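Local coordinates for protein agglutinin (Rhizoctonia solani, PDB 4G9M) that binds carbohydrates as a ricin-type beta-trefoil lectin and assembles into a domain-swapped dimer, at the interface of chains A and B. Residues are numbered along the deposited sequence; one frame, centred on the assembly and turned at random. Chains: chain A/B, agglutinin.

Three patches of the two-fold dimer interface are described, each with a twin in which the chains are exchanged. Contact 1 and contact 2, about 15 Å apart between the centres of their C-alpha atoms, are overlapping two-fold counterparts: Val93, Ala94, Ala95, Ala131 and Asn56 recur in both with the chains exchanged. Contact 3, about 13 Å from contact 1 and 17 Å from contact 2 by the same measure, adds the N-terminal strand 2-3 of chain A to strand 137-141 of chain B. B:Leu5 belongs to both contact 1 and contact 3, joining the N-terminal strand, probably the swapped element, to the loop packing.

Contact 1: the interface of chains A and B. Residues chain A 93-96, 131; chain B 5, 51, 56.
The indole of B:Trp51 lies flat against the peptide joining A:Ala95 to A:Asp96 and forms the tight core of this patch of the two-fold lectin dimer interface. A:Ala95 C sits 3.1 Å above the ring plane and A:Asp96 N, the backbone amide nitrogen, 3.4 Å above it, both toward the rim of the same face. At the ring edge, in plane, the indole NE1 makes a weak hydrogen bond to A:Ala94 O at 3.3 Å. A:Ala94 CB touches both B:Trp51 CZ2, at 3.9 Å, and B:Leu5 CD2. B:Asn56 packs beside this core, its CB facing A:Val93 CG1; with CG anti to the carbonyl carbon (chi1 -52°), its amide ND2 is set 3.4 Å from A:Ala95 CB.

Around the looser rim of this core the chains are joined through waters. Water 2 links B:Asn56 ND2 to the A:Asp96 carboxylate oxygen OD1, 2.9 Å from the water, whereas water 3 links A:Ala95 O to B:Leu5 O. Water 1 ties A:Ala94 O to B:Asn56 O, so the alanine carbonyl has both a water and the indole as partners. The patch brings the end of strand 90-94 and its following loop in chain A against the end of strand 47-51 and the residue-56 loop in chain B.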
ATOM      1  N   VAL A  93      -1.837   1.916   1.707  1.00 17.20           N
ATOM      2  CA  VAL A  93      -2.019   1.581   0.293  1.00 14.04           C
ATOM      3  C   VAL A  93      -1.448   2.691  -0.593  1.00 15.85           C
ATOM      4  O   VAL A  93      -1.772   3.862  -0.413  1.00 18.36           O
ATOM      5  CB  VAL A  93      -3.529   1.366  -0.035  1.00 17.54           C
ATOM      6  CG1 VAL A  93      -3.723   1.027  -1.499  1.00 19.45           C
ATOM      7  CG2 VAL A  93      -4.135   0.279   0.862  1.00 20.66           C
ATOM      8  N   ALA A  94      -0.588   2.324  -1.542  1.00 15.57           N
ATOM      9  CA  ALA A  94       0.089   3.318  -2.371  1.00 16.39           C
ATOM     10  C   ALA A  94      -0.928   4.090  -3.196  1.00 24.25           C
ATOM     11  O   ALA A  94      -1.812   3.489  -3.812  1.00 18.66           O
ATOM     12  CB  ALA A  94       1.114   2.639  -3.281  1.00 16.75           C
ATOM     13  N   ALA A  95      -0.813   5.417  -3.182  1.00 16.49           N
ATOM     14  CA  ALA A  95      -1.674   6.258  -4.026  1.00 16.09           C
ATOM     15  C   ALA A  95      -0.869   7.054  -5.036  1.00 18.31           C
ATOM     16  O   ALA A  95       0.370   7.082  -4.987  1.00 17.70           O
ATOM     17  CB  ALA A  95      -2.545   7.194  -3.168  1.00 17.91           C
ATOM     18  N   ASP A  96      -1.573   7.706  -5.959  1.00 19.50           N
ATOM     19  CA  ASP A  96      -0.917   8.517  -6.985  1.00 18.04           C
ATOM     20  C   ASP A  96      -0.106   9.651  -6.362  1.00 23.76           C
ATOM     21  O   ASP A  96       0.856  10.117  -6.956  1.00 24.35           O
ATOM     22  CB  ASP A  96      -1.932   9.056  -8.000  1.00 19.64           C
ATOM     23  CG  ASP A  96      -2.862  10.094  -7.406  1.00 26.10           C
ATOM     24  OD1 ASP A  96      -3.609   9.747  -6.474  1.00 26.14           O
ATOM     25  OD2 ASP A  96      -2.861  11.257  -7.887  1.00 26.52           O
ATOM     26  N   ALA A 131     -10.291   8.611  -3.130  1.00 28.07           N
ATOM     27  CA  ALA A 131      -8.946   8.984  -3.558  1.00 29.84           C
ATOM     28  C   ALA A 131      -8.871  10.459  -3.931  1.00 25.84           C
ATOM     29  O   ALA A 131      -8.268  10.832  -4.933  1.00 28.42           O
ATOM     30  CB  ALA A 131      -8.457   8.099  -4.698  1.00 33.33           C
TER
ATOM     31  N   LEU B   5       6.093   5.885  -3.679  1.00 24.42           N
ATOM     32  CA  LEU B   5       6.196   4.897  -4.743  1.00 20.29           C
ATOM     33  C   LEU B   5       5.580   5.552  -5.972  1.00 20.19           C
ATOM     34  O   LEU B   5       4.363   5.507  -6.154  1.00 23.71           O
ATOM     35  CB  LEU B   5       5.409   3.643  -4.347  1.00 23.84           C
ATOM     36  CG  LEU B   5       5.559   2.398  -5.223  1.00 23.80           C
ATOM     37  CD1 LEU B   5       6.951   1.784  -5.027  1.00 25.07           C
ATOM     38  CD2 LEU B   5       4.452   1.348  -4.943  1.00 21.22           C
ATOM     39  N   TRP B  51      -1.340   4.590 -12.069  1.00 19.09           N
ATOM     40  CA  TRP B  51      -2.650   4.697 -11.425  1.00 18.33           C
ATOM     41  C   TRP B  51      -3.757   4.840 -12.474  1.00 20.42           C
ATOM     42  O   TRP B  51      -3.583   5.549 -13.461  1.00 20.10           O
ATOM     43  CB  TRP B  51      -2.657   5.835 -10.383  1.00 17.73           C
ATOM     44  CG  TRP B  51      -2.165   5.346  -9.057  1.00 18.04           C
ATOM     45  CD1 TRP B  51      -2.929   4.917  -8.000  1.00 16.10           C
ATOM     46  CD2 TRP B  51      -0.801   5.145  -8.672  1.00 15.94           C
ATOM     47  NE1 TRP B  51      -2.117   4.488  -6.971  1.00 19.00           N
ATOM     48  CE2 TRP B  51      -0.809   4.607  -7.364  1.00 19.48           C
ATOM     49  CE3 TRP B  51       0.428   5.355  -9.306  1.00 18.38           C
ATOM     50  CZ2 TRP B  51       0.361   4.291  -6.683  1.00 16.99           C
ATOM     51  CZ3 TRP B  51       1.594   5.046  -8.622  1.00 22.88           C
ATOM     52  CH2 TRP B  51       1.551   4.518  -7.322  1.00 20.35           C
ATOM     53  N   ASN B  56      -7.346   4.164  -5.448  1.00 20.71           N
ATOM     54  CA  ASN B  56      -5.905   3.988  -5.401  1.00 18.48           C
ATOM     55  C   ASN B  56      -5.440   2.874  -6.336  1.00 21.39           C
ATOM     56  O   ASN B  56      -4.320   2.408  -6.215  1.00 18.24           O
ATOM     57  CB  ASN B  56      -5.424   3.673  -3.981  1.00 20.78           C
ATOM     58  CG  ASN B  56      -5.922   4.674  -2.960  1.00 22.51           C
ATOM     59  OD1 ASN B  56      -6.474   4.297  -1.932  1.00 22.16           O
ATOM     60  ND2 ASN B  56      -5.746   5.954  -3.246  1.00 22.36           N
TER
HETATM   61  O   HOH W   1      -2.209   0.946  -4.841  1.00 17.51           O
HETATM   62  O   HOH W   2      -4.961   7.305  -5.831  1.00 21.86           O
HETATM   63  O   HOH W   3       2.750   7.719  -6.273  1.00 28.84           O

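Contact 2: the interface of chains A and B. Residues chain A 55-56, 91; chain B 93-95, 100, 129, 131.
A:Asn56 packs against B:Val93, B:Ala95, B:Ala100 and B:Asn129 in this patch of the two-fold lectin dimer interface, and with 69 Å² hidden it is the most buried residue here. Its CG lies anti to the carbonyl carbon (chi1 -54°), which directs the amide toward B:Asn129 and B:Ala100. The amide oxygen OD1 accepts a hydrogen bond from B:Asn129 ND2 at 2.9 Å. The bond is fairly straight at the hydrogen, 164°, but the donor stands above the carbonyl plane of A:Asn56 while the acceptor lies within the amide plane of B:Asn129; the two amide planes are turned 39° apart. The other branch, A:Asn56 ND2, bonds water 5, which returns to B:Asn129 OD1. Direct and water-mediated links thus engage both ends of each amide and should restrain their flips. B:Asn129 OD1 also accepts a hydrogen bond from B:Ala131 N, which should steady the amide.

The packing of A:Asn56 on B:Val93 and B:Ala95, and water 4 between A:Asn56 O and B:Ala94 O, are chain-exchanged twins of pairs in contact 1. B:Val93 hides 28 Å², and its CG1 branch also faces the carboxylate of A:Asp91. B:Ala131, with 30 Å² hidden, sets its methyl against the backbone just before the asparagine, its CB 3.7 Å from A:Gly55 CA.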
ATOM      1  N   GLY A  55      -1.686 -10.565   8.363  1.00 27.80           N
ATOM      2  CA  GLY A  55      -1.693 -10.098   6.988  1.00 24.12           C
ATOM      3  C   GLY A  55      -0.659  -9.000   6.818  1.00 24.15           C
ATOM      4  O   GLY A  55       0.460  -9.104   7.328  1.00 22.56           O
ATOM      5  N   ASN A  56      -1.044  -7.922   6.143  1.00 18.39           N
ATOM      6  CA  ASN A  56      -0.153  -6.771   5.995  1.00 16.06           C
ATOM      7  C   ASN A  56      -0.564  -5.635   6.931  1.00 20.75           C
ATOM      8  O   ASN A  56      -0.131  -4.505   6.747  1.00 20.89           O
ATOM      9  CB  ASN A  56      -0.172  -6.249   4.547  1.00 21.21           C
ATOM     10  CG  ASN A  56       0.134  -7.331   3.513  1.00 24.23           C
ATOM     11  OD1 ASN A  56      -0.658  -7.564   2.600  1.00 24.78           O
ATOM     12  ND2 ASN A  56       1.285  -7.972   3.639  1.00 21.78           N
ATOM     13  N   ASP A  91      -4.294  -0.590   6.811  1.00 17.13           N
ATOM     14  CA  ASP A  91      -3.492  -0.951   5.645  1.00 16.21           C
ATOM     15  C   ASP A  91      -2.973   0.358   5.055  1.00 19.16           C
ATOM     16  O   ASP A  91      -3.736   1.321   4.923  1.00 23.46           O
ATOM     17  CB  ASP A  91      -4.334  -1.684   4.584  1.00 24.17           C
ATOM     18  CG  ASP A  91      -4.623  -3.147   4.941  1.00 32.18           C
ATOM     19  OD1 ASP A  91      -3.724  -3.865   5.446  1.00 29.74           O
ATOM     20  OD2 ASP A  91      -5.756  -3.594   4.665  1.00 42.57           O
TER
ATOM     21  N   VAL B  93       0.104  -2.671  -1.433  1.00 18.15           N
ATOM     22  CA  VAL B  93      -0.080  -2.534   0.019  1.00 14.45           C
ATOM     23  C   VAL B  93       1.244  -2.730   0.749  1.00 18.87           C
ATOM     24  O   VAL B  93       1.896  -3.759   0.583  1.00 19.14           O
ATOM     25  CB  VAL B  93      -1.096  -3.599   0.557  1.00 17.10           C
ATOM     26  CG1 VAL B  93      -1.420  -3.341   2.002  1.00 19.29           C
ATOM     27  CG2 VAL B  93      -2.381  -3.598  -0.282  1.00 21.01           C
ATOM     28  N   ALA B  94       1.656  -1.746   1.546  1.00 18.37           N
ATOM     29  CA  ALA B  94       2.903  -1.869   2.314  1.00 16.36           C
ATOM     30  C   ALA B  94       2.953  -3.116   3.208  1.00 20.08           C
ATOM     31  O   ALA B  94       2.042  -3.371   3.991  1.00 18.57           O
ATOM     32  CB  ALA B  94       3.140  -0.609   3.150  1.00 18.35           C
ATOM     33  N   ALA B  95       4.023  -3.901   3.079  1.00 17.34           N
ATOM     34  CA  ALA B  95       4.179  -5.125   3.858  1.00 15.73           C
ATOM     35  C   ALA B  95       5.392  -4.970   4.758  1.00 17.70           C
ATOM     36  O   ALA B  95       6.163  -4.033   4.590  1.00 20.61           O
ATOM     37  CB  ALA B  95       4.333  -6.346   2.938  1.00 17.27           C
ATOM     38  N   ALA B 100       2.777  -6.048  -0.800  1.00 16.72           N
ATOM     39  CA  ALA B 100       1.852  -7.020  -1.367  1.00 14.13           C
ATOM     40  C   ALA B 100       1.198  -6.415  -2.597  1.00 18.34           C
ATOM     41  O   ALA B 100       0.959  -5.202  -2.655  1.00 18.77           O
ATOM     42  CB  ALA B 100       0.789  -7.409  -0.349  1.00 15.84           C
ATOM     43  N   ASN B 129      -4.102 -14.142   0.546  1.00 19.59           N
ATOM     44  CA  ASN B 129      -3.037 -13.381   1.173  1.00 20.63           C
ATOM     45  C   ASN B 129      -2.826 -13.902   2.583  1.00 18.99           C
ATOM     46  O   ASN B 129      -3.657 -13.697   3.469  1.00 27.07           O
ATOM     47  CB  ASN B 129      -3.365 -11.878   1.192  1.00 21.25           C
ATOM     48  CG  ASN B 129      -2.188 -11.021   1.638  1.00 19.80           C
ATOM     49  OD1 ASN B 129      -1.074 -11.516   1.818  1.00 21.87           O
ATOM     50  ND2 ASN B 129      -2.431  -9.712   1.806  1.00 21.41           N
ATOM     51  N   ALA B 131       0.282 -13.261   3.853  1.00 19.22           N
ATOM     52  CA  ALA B 131       1.474 -12.468   4.138  1.00 17.39           C
ATOM     53  C   ALA B 131       2.706 -13.321   4.425  1.00 18.95           C
ATOM     54  O   ALA B 131       3.480 -13.032   5.333  1.00 21.92           O
ATOM     55  CB  ALA B 131       1.224 -11.475   5.260  1.00 26.17           C
TER
HETATM   56  O   HOH W   4      -0.140  -1.989   5.199  1.00 17.73           O
HETATM   57  O   HOH W   5       1.557 -10.308   1.556  1.00 23.09           O

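Contact 3: the interface of chains A and B. Residues chain A 1, 3; chain B 4-6, 10, 139-141.
The B:Tyr10 ring, whose hydroxyl OH approaches A:Ile3 CD1 to 3.8 Å, has B:Asp141 OD1 over one face and B:Phe139 CD2 over the other, both toward the rim. At its edge, in plane, are B:Pro6 O and B:Ile140 N. The hydroxyl donates to B:Pro6 O at 2.7 Å, in the carbonyl plane and on a lone pair, which should help hold the ring beside the segment that receives the isoleucine.

A:Ile3 is the chief intruder, with 88 Å² hidden. Its CG1 branch points anti to the carbonyl carbon (chi1 -66°) and runs out extended, bringing CD1 to within 3.7 Å of CD on the B:Pro6 ring; the same methyl touches B:Asp141 CB. The shorter branch, CG2, meets B:Leu5 CD1 at 4.0 Å and lies near B:Ser4 O.

Backbone bonds flank this packing. A:Ile3 N donates to B:Phe139 O at 2.9 Å with 166° at the hydrogen. A:Ala1 is poorly ordered, which tempers its two bonds: B:Asp141 N donates to A:Ala1 O at 2.9 Å, and the terminal nitrogen of A:Ala1 donates a hydrogen bond to B:Asp141 O. Water 6 connects A:Ile3 O with B:Phe139 N, continuing the pairing by a water bridge. Strand 2-3 of chain A thereby adds antiparallel to the C-terminal strand 137-141 of chain B, placing one chain's N terminus on its partner's domain.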
ATOM      1  N   ALA A   1      16.215   2.705  -7.548  1.00 39.21           N
ATOM      2  CA  ALA A   1      16.471   2.290  -6.176  1.00 41.09           C
ATOM      3  C   ALA A   1      15.323   1.461  -5.591  1.00 36.59           C
ATOM      4  O   ALA A   1      14.160   1.650  -5.953  1.00 28.84           O
ATOM      5  CB  ALA A   1      16.739   3.510  -5.308  1.00 51.24           C
ATOM      6  N   ILE A   3      12.473   0.771  -3.242  1.00 23.26           N
ATOM      7  CA  ILE A   3      11.641   1.662  -2.446  1.00 24.67           C
ATOM      8  C   ILE A   3      10.926   0.891  -1.351  1.00 26.90           C
ATOM      9  O   ILE A   3      10.150  -0.021  -1.626  1.00 23.87           O
ATOM     10  CB  ILE A   3      10.627   2.412  -3.317  1.00 25.75           C
ATOM     11  CG1 ILE A   3      11.367   3.362  -4.269  1.00 33.32           C
ATOM     12  CG2 ILE A   3       9.650   3.183  -2.435  1.00 24.84           C
ATOM     13  CD1 ILE A   3      10.461   4.087  -5.228  1.00 38.56           C
TER
ATOM     14  N   SER B   4       7.991   7.768  -1.247  1.00 29.98           N
ATOM     15  CA  SER B   4       6.866   7.579  -2.146  0.62 29.83           C
ATOM     16  C   SER B   4       7.156   6.480  -3.154  1.00 25.73           C
ATOM     17  O   SER B   4       8.313   6.182  -3.431  1.00 28.07           O
ATOM     18  CB  SER B   4       6.509   8.893  -2.848  0.62 35.07           C
ATOM     19  OG  SER B   4       7.658   9.693  -3.057  0.62 32.51           O
ATOM     20  N   LEU B   5       6.093   5.885  -3.679  1.00 24.42           N
ATOM     21  CA  LEU B   5       6.196   4.897  -4.743  1.00 20.29           C
ATOM     22  C   LEU B   5       5.580   5.552  -5.972  1.00 20.19           C
ATOM     23  O   LEU B   5       4.363   5.507  -6.154  1.00 23.71           O
ATOM     24  CB  LEU B   5       5.409   3.643  -4.347  1.00 23.84           C
ATOM     25  CG  LEU B   5       5.559   2.398  -5.223  1.00 23.80           C
ATOM     26  CD1 LEU B   5       6.951   1.784  -5.027  1.00 25.07           C
ATOM     27  CD2 LEU B   5       4.452   1.348  -4.943  1.00 21.22           C
ATOM     28  N   PRO B   6       6.407   6.180  -6.825  1.00 18.93           N
ATOM     29  CA  PRO B   6       5.865   6.931  -7.961  1.00 18.33           C
ATOM     30  C   PRO B   6       5.481   6.017  -9.113  1.00 15.97           C
ATOM     31  O   PRO B   6       5.991   4.894  -9.228  1.00 20.46           O
ATOM     32  CB  PRO B   6       7.049   7.804  -8.390  1.00 20.79           C
ATOM     33  CG  PRO B   6       8.251   6.978  -8.014  1.00 21.66           C
ATOM     34  CD  PRO B   6       7.873   6.318  -6.719  1.00 21.73           C
ATOM     35  N   TYR B  10       9.484  -0.531 -12.935  1.00 16.04           N
ATOM     36  CA  TYR B  10      10.070  -1.263 -11.816  1.00 15.97           C
ATOM     37  C   TYR B  10      10.586  -2.652 -12.180  1.00 16.78           C
ATOM     38  O   TYR B  10      10.051  -3.312 -13.077  1.00 20.34           O
ATOM     39  CB  TYR B  10       9.043  -1.405 -10.696  1.00 15.84           C
ATOM     40  CG  TYR B  10       8.703  -0.117  -9.976  1.00 16.78           C
ATOM     41  CD1 TYR B  10       7.759   0.768 -10.487  1.00 17.42           C
ATOM     42  CD2 TYR B  10       9.323   0.207  -8.782  1.00 24.07           C
ATOM     43  CE1 TYR B  10       7.452   1.953  -9.816  1.00 17.00           C
ATOM     44  CE2 TYR B  10       9.029   1.378  -8.110  1.00 21.07           C
ATOM     45  CZ  TYR B  10       8.095   2.240  -8.627  1.00 19.72           C
ATOM     46  OH  TYR B  10       7.819   3.379  -7.922  1.00 19.33           O
ATOM     47  N   PHE B 139       9.878  -3.366  -4.678  1.00 18.60           N
ATOM     48  CA  PHE B 139       9.675  -2.482  -5.812  1.00 19.53           C
ATOM     49  C   PHE B 139      10.950  -1.714  -6.103  1.00 18.71           C
ATOM     50  O   PHE B 139      11.257  -0.731  -5.439  1.00 20.22           O
ATOM     51  CB  PHE B 139       8.504  -1.532  -5.550  1.00 18.14           C
ATOM     52  CG  PHE B 139       7.167  -2.123  -5.910  1.00 16.20           C
ATOM     53  CD1 PHE B 139       6.688  -3.248  -5.255  1.00 16.98           C
ATOM     54  CD2 PHE B 139       6.389  -1.551  -6.910  1.00 18.08           C
ATOM     55  CE1 PHE B 139       5.468  -3.804  -5.591  1.00 18.30           C
ATOM     56  CE2 PHE B 139       5.146  -2.100  -7.240  1.00 19.04           C
ATOM     57  CZ  PHE B 139       4.693  -3.221  -6.578  1.00 21.08           C
ATOM     58  N   ILE B 140      11.695  -2.187  -7.095  1.00 15.23           N
ATOM     59  CA  ILE B 140      12.944  -1.510  -7.481  1.00 15.99           C
ATOM     60  C   ILE B 140      12.733  -0.535  -8.634  1.00 19.43           C
ATOM     61  O   ILE B 140      12.610  -0.942  -9.786  1.00 19.07           O
ATOM     62  CB  ILE B 140      14.042  -2.534  -7.859  1.00 19.10           C
ATOM     63  CG1 ILE B 140      14.224  -3.564  -6.734  1.00 22.92           C
ATOM     64  CG2 ILE B 140      15.359  -1.822  -8.140  1.00 20.80           C
ATOM     65  CD1 ILE B 140      15.051  -4.756  -7.144  1.00 26.82           C
ATOM     66  N   ASP B 141      12.700   0.755  -8.308  1.00 18.52           N
ATOM     67  CA  ASP B 141      12.453   1.839  -9.261  1.00 18.83           C
ATOM     68  C   ASP B 141      13.632   2.056 -10.211  1.00 21.65           C
ATOM     69  O   ASP B 141      14.769   2.228  -9.770  1.00 23.48           O
ATOM     70  CB  ASP B 141      12.186   3.135  -8.467  1.00 19.35           C
ATOM     71  CG  ASP B 141      11.582   4.261  -9.305  1.00 29.47           C
ATOM     72  OD1 ASP B 141      10.901   4.002 -10.322  1.00 33.03           O
ATOM     73  OD2 ASP B 141      11.746   5.433  -8.893  1.00 29.69           O
TER
HETATM   74  O   HOH W   6      10.235  -2.665  -1.795  1.00 25.66           O